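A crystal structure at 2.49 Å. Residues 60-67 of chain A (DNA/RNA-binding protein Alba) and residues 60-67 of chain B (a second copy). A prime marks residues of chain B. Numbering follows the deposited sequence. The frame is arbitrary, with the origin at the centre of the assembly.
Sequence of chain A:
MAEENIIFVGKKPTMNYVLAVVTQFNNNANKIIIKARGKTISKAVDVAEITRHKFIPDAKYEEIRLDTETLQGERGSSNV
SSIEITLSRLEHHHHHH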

# COMPACT_ATOMS: atom_id res chain seq x y z
N LYS A 60 -14.84 -4.23 -5.91
CA LYS A 60 -14.00 -5.22 -5.24
C LYS A 60 -12.53 -5.11 -5.69
O LYS A 60 -12.22 -4.57 -6.78
N TYR A 61 -11.62 -5.59 -4.84
CA TYR A 61 -10.20 -5.60 -5.21
C TYR A 61 -9.94 -6.79 -6.13
O TYR A 61 -10.08 -7.92 -5.71
N GLU A 62 -9.58 -6.54 -7.38
CA GLU A 62 -9.21 -7.67 -8.24
C GLU A 62 -7.80 -8.13 -7.93
O GLU A 62 -7.58 -9.32 -7.74
N GLU A 63 -6.86 -7.19 -7.90
CA GLU A 63 -5.50 -7.45 -7.42
C GLU A 63 -4.73 -6.19 -6.97
O GLU A 63 -5.01 -5.05 -7.40
N ILE A 64 -3.77 -6.42 -6.08
CA ILE A 64 -2.88 -5.37 -5.61
C ILE A 64 -1.44 -5.81 -5.87
O ILE A 64 -1.05 -6.89 -5.42
N ARG A 65 -0.67 -5.01 -6.61
CA ARG A 65 0.75 -5.31 -6.83
C ARG A 65 1.65 -4.28 -6.16
O ARG A 65 1.44 -3.05 -6.30
N LEU A 66 2.65 -4.76 -5.44
CA LEU A 66 3.67 -3.88 -4.91
C LEU A 66 4.98 -4.11 -5.66
O LEU A 66 5.36 -5.25 -5.88
N ASP A 67 5.65 -3.02 -6.06
CA ASP A 67 6.95 -3.10 -6.75
C ASP A 67 7.90 -2.00 -6.29
O ASP A 67 7.55 -1.15 -5.47
N LYS B 60 7.98 -14.15 -0.30
CA LYS B 60 6.87 -13.91 -1.22
C LYS B 60 5.66 -13.21 -0.61
O LYS B 60 5.40 -13.29 0.60
N TYR B 61 4.93 -12.51 -1.47
CA TYR B 61 3.68 -11.89 -1.12
C TYR B 61 2.61 -12.96 -1.10
O TYR B 61 2.11 -13.34 -2.14
N GLU B 62 2.30 -13.46 0.09
CA GLU B 62 1.20 -14.39 0.31
C GLU B 62 -0.15 -13.69 0.09
O GLU B 62 -1.00 -14.18 -0.64
N GLU B 63 -0.33 -12.53 0.72
CA GLU B 63 -1.59 -11.81 0.71
C GLU B 63 -1.35 -10.31 0.98
O GLU B 63 -0.46 -9.95 1.76
N ILE B 64 -2.10 -9.45 0.30
CA ILE B 64 -2.10 -8.00 0.56
C ILE B 64 -3.54 -7.52 0.79
O ILE B 64 -4.38 -7.64 -0.09
N ARG B 65 -3.81 -7.00 1.98
CA ARG B 65 -5.16 -6.59 2.35
C ARG B 65 -5.19 -5.08 2.63
O ARG B 65 -4.39 -4.56 3.40
N LEU B 66 -6.09 -4.37 1.96
CA LEU B 66 -6.34 -2.95 2.21
C LEU B 66 -7.67 -2.78 2.96
O LEU B 66 -8.67 -3.38 2.63
N ASP B 67 -7.67 -1.96 3.99
CA ASP B 67 -8.86 -1.77 4.78
C ASP B 67 -8.94 -0.32 5.22
O ASP B 67 -8.11 0.52 4.84

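The two strands cross at 107°, face to face rather than edge to edge; no hydrogen bond links them, and side chains fill most of the gap. Tyr61, Ile64 and Leu66 point toward the partner from each chain. Ile64 meets Ile64′ at the centre, where the backbones come nearest; both take chi1 m, and their CG2 methyls touch at 3.9 Å (Ile64 CG2 to Ile64′ CG2). Ile64 CD1 also rests against the backbone, 3.5 Å from Ile64′ O. A beta-branched residue suits this spot because its short, broad side chain fills a narrow gap.

Each isoleucine sends its other branch toward the partner's leucine: Ile64 CD1 lies 3.8 Å from Leu66′ CG, and Ile64′ CD1 lies 3.7 Å from Leu66 CD1. The copies differ slightly, chi2 being 147°, between wells, in Ile64 but t in Ile64′. Both leucines are m,t and buried, their forked ends suited to an apolar pocket. The tyrosines, chi1 m, extend their long rings beside them, with Tyr61 CZ 4.0 Å from Leu66′ CB and Tyr61′ CZ 4.0 Å from Leu66 CB; both hydroxyls hydrogen-bond elsewhere in the structure.

Symmetry fails at the margin. Arg65′ starts away, yet its end returns to place NH1 3.7 Å from Tyr61 CD2. Arg65 instead stays on its own strand, its NH1 forming a salt bridge with Asp67 OD2 at 2.7 Å.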

# COMPACT_ATOMS: atom_id res chain seq x y z
CB LYS A 60 -14.54 -6.63 -5.47
CG LYS A 60 -14.64 -7.01 -6.95
CD LYS A 60 -14.80 -8.52 -7.18
CE LYS A 60 -13.48 -9.27 -7.01
NZ LYS A 60 -13.67 -10.74 -7.18
CB TYR A 61 -9.31 -5.66 -3.96
CG TYR A 61 -9.33 -4.38 -3.16
CD1 TYR A 61 -8.91 -3.19 -3.73
CD2 TYR A 61 -9.82 -4.35 -1.86
CE1 TYR A 61 -8.94 -2.01 -3.03
CE2 TYR A 61 -9.86 -3.17 -1.14
CZ TYR A 61 -9.42 -2.00 -1.73
OH TYR A 61 -9.44 -0.79 -1.05
CB GLU A 62 -9.36 -7.36 -9.74
CG GLU A 62 -10.77 -7.57 -10.30
CD GLU A 62 -11.26 -9.03 -10.29
OE1 GLU A 62 -12.50 -9.24 -10.21
OE2 GLU A 62 -10.42 -9.96 -10.38
CB GLU A 63 -4.68 -8.23 -8.46
CG GLU A 63 -4.34 -7.44 -9.72
CD GLU A 63 -3.04 -7.89 -10.37
OE1 GLU A 63 -2.72 -9.10 -10.31
OE2 GLU A 63 -2.32 -7.04 -10.94
CB ILE A 64 -3.11 -5.11 -4.11
CG1 ILE A 64 -4.55 -4.70 -3.85
CG2 ILE A 64 -2.19 -4.01 -3.62
CD1 ILE A 64 -5.11 -5.15 -2.51
CB ARG A 65 1.07 -5.39 -8.33
CG ARG A 65 0.45 -6.59 -9.02
CD ARG A 65 1.35 -7.23 -10.08
NE ARG A 65 1.46 -6.42 -11.31
CZ ARG A 65 2.50 -5.64 -11.63
NH1 ARG A 65 3.56 -5.54 -10.82
NH2 ARG A 65 2.48 -4.96 -12.77
CB LEU A 66 3.87 -4.12 -3.43
CG LEU A 66 2.63 -3.91 -2.56
CD1 LEU A 66 2.89 -4.19 -1.08
CD2 LEU A 66 2.12 -2.50 -2.70
CB ASP A 67 6.81 -2.92 -8.27
CG ASP A 67 5.94 -3.98 -8.91
OD1 ASP A 67 6.12 -5.17 -8.56
OD2 ASP A 67 5.11 -3.63 -9.79
CB LYS B 60 6.46 -15.21 -1.93
CG LYS B 60 7.14 -15.35 -3.30
CD LYS B 60 7.15 -14.03 -4.10
CE LYS B 60 5.75 -13.50 -4.47
NZ LYS B 60 5.73 -12.05 -4.71
CB TYR B 61 3.34 -10.77 -2.12
CG TYR B 61 4.17 -9.51 -1.95
CD1 TYR B 61 4.18 -8.84 -0.73
CD2 TYR B 61 4.95 -9.00 -3.00
CE1 TYR B 61 4.93 -7.70 -0.56
CE2 TYR B 61 5.71 -7.85 -2.84
CZ TYR B 61 5.69 -7.21 -1.61
OH TYR B 61 6.43 -6.08 -1.39
CB GLU B 62 1.29 -14.97 1.73
CG GLU B 62 0.31 -16.09 2.06
CD GLU B 62 0.49 -17.32 1.18
OE1 GLU B 62 1.61 -17.89 1.16
OE2 GLU B 62 -0.50 -17.74 0.51
CB GLU B 63 -2.48 -12.41 1.80
CG GLU B 63 -3.96 -12.01 1.76
CD GLU B 63 -4.72 -12.53 2.99
OE1 GLU B 63 -4.30 -13.55 3.59
OE2 GLU B 63 -5.75 -11.91 3.37
CB ILE B 64 -1.43 -7.18 -0.56
CG1 ILE B 64 -0.04 -7.74 -0.87
CG2 ILE B 64 -1.34 -5.70 -0.18
CD1 ILE B 64 0.71 -7.02 -1.98
CB ARG B 65 -5.64 -7.42 3.57
CG ARG B 65 -7.09 -7.17 4.03
CD ARG B 65 -8.13 -7.91 3.17
NE ARG B 65 -9.51 -7.40 3.33
CZ ARG B 65 -10.20 -6.72 2.40
NH1 ARG B 65 -9.66 -6.43 1.21
NH2 ARG B 65 -11.43 -6.31 2.67
CB LEU B 66 -6.39 -2.18 0.90
CG LEU B 66 -5.15 -2.26 0.01
CD1 LEU B 66 -5.31 -1.50 -1.31
CD2 LEU B 66 -3.91 -1.80 0.75
CB ASP B 67 -8.86 -2.72 5.99
CG ASP B 67 -10.29 -3.12 6.45
OD1 ASP B 67 -11.27 -2.42 6.11
OD2 ASP B 67 -10.44 -4.13 7.17